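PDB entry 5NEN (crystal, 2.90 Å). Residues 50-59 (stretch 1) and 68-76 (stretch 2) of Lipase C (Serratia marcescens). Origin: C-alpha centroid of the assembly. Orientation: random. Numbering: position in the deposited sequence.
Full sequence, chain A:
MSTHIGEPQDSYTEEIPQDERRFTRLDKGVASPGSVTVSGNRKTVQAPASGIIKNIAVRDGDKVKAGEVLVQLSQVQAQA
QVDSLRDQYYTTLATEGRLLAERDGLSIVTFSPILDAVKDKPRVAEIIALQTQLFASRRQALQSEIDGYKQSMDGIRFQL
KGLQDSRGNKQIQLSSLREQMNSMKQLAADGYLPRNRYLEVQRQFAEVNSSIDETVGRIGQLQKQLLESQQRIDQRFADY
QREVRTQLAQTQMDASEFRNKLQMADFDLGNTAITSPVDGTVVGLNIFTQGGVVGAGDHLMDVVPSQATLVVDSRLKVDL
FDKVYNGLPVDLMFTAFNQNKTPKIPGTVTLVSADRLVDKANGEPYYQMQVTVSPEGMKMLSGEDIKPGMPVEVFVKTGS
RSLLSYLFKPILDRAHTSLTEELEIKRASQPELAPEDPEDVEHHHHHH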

# COMPACT_ATOMS: atom_id res chain seq x y z
N SER A 50 -28.85 22.07 -28.49
CA SER A 50 -30.29 22.16 -28.39
C SER A 50 -30.71 22.48 -26.96
O SER A 50 -31.02 21.58 -26.18
CB SER A 50 -30.93 20.86 -28.88
OG SER A 50 -30.25 20.35 -30.02
N GLY A 51 -30.72 23.77 -26.62
CA GLY A 51 -31.02 24.22 -25.28
C GLY A 51 -31.66 25.59 -25.27
O GLY A 51 -32.29 25.98 -26.24
N ILE A 52 -31.46 26.34 -24.19
CA ILE A 52 -32.15 27.61 -23.97
C ILE A 52 -31.30 28.86 -24.25
O ILE A 52 -30.36 29.16 -23.51
CB ILE A 52 -32.69 27.68 -22.53
CG1 ILE A 52 -33.58 26.47 -22.25
CG2 ILE A 52 -33.42 29.02 -22.27
CD1 ILE A 52 -34.37 26.55 -20.96
N ILE A 53 -31.64 29.58 -25.32
CA ILE A 53 -30.95 30.82 -25.68
C ILE A 53 -31.21 31.90 -24.61
O ILE A 53 -32.34 32.32 -24.40
CB ILE A 53 -31.38 31.35 -27.10
CG1 ILE A 53 -31.12 32.85 -27.27
CG2 ILE A 53 -32.84 31.11 -27.36
N LYS A 54 -30.13 32.31 -23.94
CA LYS A 54 -30.21 33.29 -22.85
C LYS A 54 -30.26 34.73 -23.37
O LYS A 54 -30.87 35.59 -22.73
CB LYS A 54 -29.01 33.10 -21.89
CG LYS A 54 -28.47 34.38 -21.23
CD LYS A 54 -27.22 34.11 -20.39
CE LYS A 54 -26.04 33.62 -21.24
NZ LYS A 54 -24.90 33.08 -20.44
N ASN A 55 -29.63 34.99 -24.52
CA ASN A 55 -29.68 36.32 -25.16
C ASN A 55 -29.18 36.31 -26.62
O ASN A 55 -28.44 35.43 -27.03
CB ASN A 55 -28.88 37.36 -24.34
CG ASN A 55 -27.37 37.16 -24.43
OD1 ASN A 55 -26.77 36.52 -23.55
ND2 ASN A 55 -26.74 37.72 -25.46
N ILE A 56 -29.62 37.31 -27.39
CA ILE A 56 -29.18 37.51 -28.77
C ILE A 56 -28.44 38.84 -28.86
O ILE A 56 -28.78 39.79 -28.17
CB ILE A 56 -30.38 37.50 -29.78
CG1 ILE A 56 -31.31 36.30 -29.52
CG2 ILE A 56 -29.87 37.49 -31.22
CD1 ILE A 56 -32.38 36.07 -30.61
N ALA A 57 -27.41 38.91 -29.71
CA ALA A 57 -26.62 40.14 -29.83
C ALA A 57 -26.89 40.85 -31.15
O ALA A 57 -26.26 41.86 -31.44
CB ALA A 57 -25.13 39.83 -29.69
N VAL A 58 -27.83 40.33 -31.94
CA VAL A 58 -28.06 40.83 -33.30
C VAL A 58 -29.56 41.00 -33.63
O VAL A 58 -30.42 40.38 -32.99
CB VAL A 58 -27.39 39.89 -34.36
CG1 VAL A 58 -27.35 40.54 -35.73
CG2 VAL A 58 -25.97 39.56 -33.95
N ARG A 59 -29.85 41.85 -34.61
CA ARG A 59 -31.20 42.08 -35.14
C ARG A 59 -31.04 42.55 -36.57
O ARG A 59 -29.94 42.98 -36.95
CB ARG A 59 -31.92 43.12 -34.30
CG ARG A 59 -30.93 44.08 -33.68
CD ARG A 59 -31.42 44.69 -32.42
NE ARG A 59 -30.29 45.17 -31.63
CZ ARG A 59 -30.42 45.68 -30.41
NH1 ARG A 59 -31.63 45.77 -29.89
NH2 ARG A 59 -29.37 46.10 -29.74
N GLU A 68 -18.17 37.17 -35.17
CA GLU A 68 -18.80 37.90 -34.07
C GLU A 68 -19.84 37.02 -33.36
O GLU A 68 -20.30 36.03 -33.92
CB GLU A 68 -19.45 39.19 -34.57
N VAL A 69 -20.20 37.38 -32.14
CA VAL A 69 -21.20 36.62 -31.39
C VAL A 69 -22.60 37.11 -31.71
O VAL A 69 -22.92 38.30 -31.56
CB VAL A 69 -20.96 36.70 -29.87
CG1 VAL A 69 -22.03 35.90 -29.12
CG2 VAL A 69 -19.57 36.19 -29.51
N LEU A 70 -23.44 36.19 -32.17
CA LEU A 70 -24.80 36.51 -32.57
C LEU A 70 -25.82 36.05 -31.53
O LEU A 70 -26.92 36.61 -31.41
CB LEU A 70 -25.12 35.87 -33.93
CG LEU A 70 -24.05 35.90 -35.04
CD1 LEU A 70 -24.47 35.05 -36.23
CD2 LEU A 70 -23.76 37.32 -35.50
N VAL A 71 -25.46 35.01 -30.77
CA VAL A 71 -26.35 34.40 -29.79
C VAL A 71 -25.50 33.89 -28.62
O VAL A 71 -24.31 33.65 -28.80
CB VAL A 71 -27.18 33.22 -30.40
CG1 VAL A 71 -28.13 32.64 -29.38
CG2 VAL A 71 -27.99 33.67 -31.63
N GLN A 72 -26.09 33.76 -27.43
CA GLN A 72 -25.49 32.97 -26.35
C GLN A 72 -26.47 31.89 -25.88
O GLN A 72 -27.58 31.80 -26.38
CB GLN A 72 -25.09 33.86 -25.17
CG GLN A 72 -23.69 34.48 -25.23
CD GLN A 72 -22.55 33.46 -25.15
OE1 GLN A 72 -22.77 32.26 -24.95
NE2 GLN A 72 -21.32 33.95 -25.31
N LEU A 73 -26.04 31.04 -24.95
CA LEU A 73 -26.97 30.15 -24.25
C LEU A 73 -26.55 30.14 -22.78
O LEU A 73 -25.47 30.63 -22.45
CB LEU A 73 -26.98 28.75 -24.88
CG LEU A 73 -27.66 27.53 -24.22
CD1 LEU A 73 -28.10 26.56 -25.28
CD2 LEU A 73 -26.75 26.79 -23.25
N SER A 74 -27.42 29.65 -21.91
CA SER A 74 -27.20 29.68 -20.46
C SER A 74 -25.86 29.10 -20.03
O SER A 74 -25.19 29.63 -19.14
CB SER A 74 -28.32 28.92 -19.75
OG SER A 74 -28.21 27.53 -20.01
N GLN A 75 -25.51 27.99 -20.68
CA GLN A 75 -24.30 27.21 -20.43
C GLN A 75 -24.25 26.53 -19.08
O GLN A 75 -23.20 26.05 -18.70
CB GLN A 75 -23.04 28.06 -20.52
CG GLN A 75 -22.96 29.03 -21.64
CD GLN A 75 -22.06 30.17 -21.25
OE1 GLN A 75 -21.35 30.10 -20.24
NE2 GLN A 75 -22.09 31.25 -22.03
N VAL A 76 -25.35 26.46 -18.34
CA VAL A 76 -25.24 26.01 -16.95
C VAL A 76 -25.03 24.50 -16.89
O VAL A 76 -24.28 24.00 -16.05
CB VAL A 76 -26.46 26.46 -16.10
CG1 VAL A 76 -27.12 25.27 -15.36
CG2 VAL A 76 -26.02 27.52 -15.11

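Two irregular segments can pair through a few backbone hydrogen bonds, with side-chain contacts around them, and residues 50-59 and 68-76 of Lipase C illustrate the principle. The two stretches run antiparallel: by CA position, Ile-53 lies nearest Leu-73, while Ala-57 lies nearest Leu-70. The pairing centers on a single beta bridge between Ile-56 and Val-71, whose CA atoms are 4.3 Å apart.

Two short, nearly linear hydrogen bonds flank that bridge. The amide N of Gln-72 donates to Asn-55 O at 2.9 Å, and Ala-57 N donates to Leu-70 O, also at 2.9 Å; N-H...O angles of 168° and 174° point each proton almost directly at its acceptor. Farther along, the match loosens. Ser-74 N reaches Ile-52 O only weakly, at 3.4 Å, and Ile-53 CA approaches Gln-72 O at 3.6 Å in a CA-H...O contact.

A side chain adds one polar link. The CB of Lys-54 points toward the partner stretch, and its long aliphatic chain carries NZ to within 3.2 Å of Leu-73 O, a weak hydrogen bond to a backbone carbonyl. The CA-to-CB bond of Gln-72 points toward the other stretch, but its amide end bonds within its own stretch, OE1 of Gln-72 accepting from Gln-75 NE2 at 3.2 Å.

Apolar contacts complete the packing. Ile-53 CG1 meets Val-71 CG1 at 3.7 Å, Ile-56 CG2 lies 4.3 Å from Val-71 CG2, and Val-58 CG2 approaches Leu-70 CD2 at 3.5 Å, so branched side chains bring methyl and methylene groups together. Leu-73 also packs against backbone: its CD1 sits 3.7 Å from Gly-51 C, an ordinary van der Waals contact, and its CG lies 3.2 Å from Ile-52 O. An ideally placed CB on Gly-51 would fall 3.0 Å from Leu-73 CD1, a clash that the absence of a side chain avoids. Together the contacts bury 578 Å², summed over both stretches.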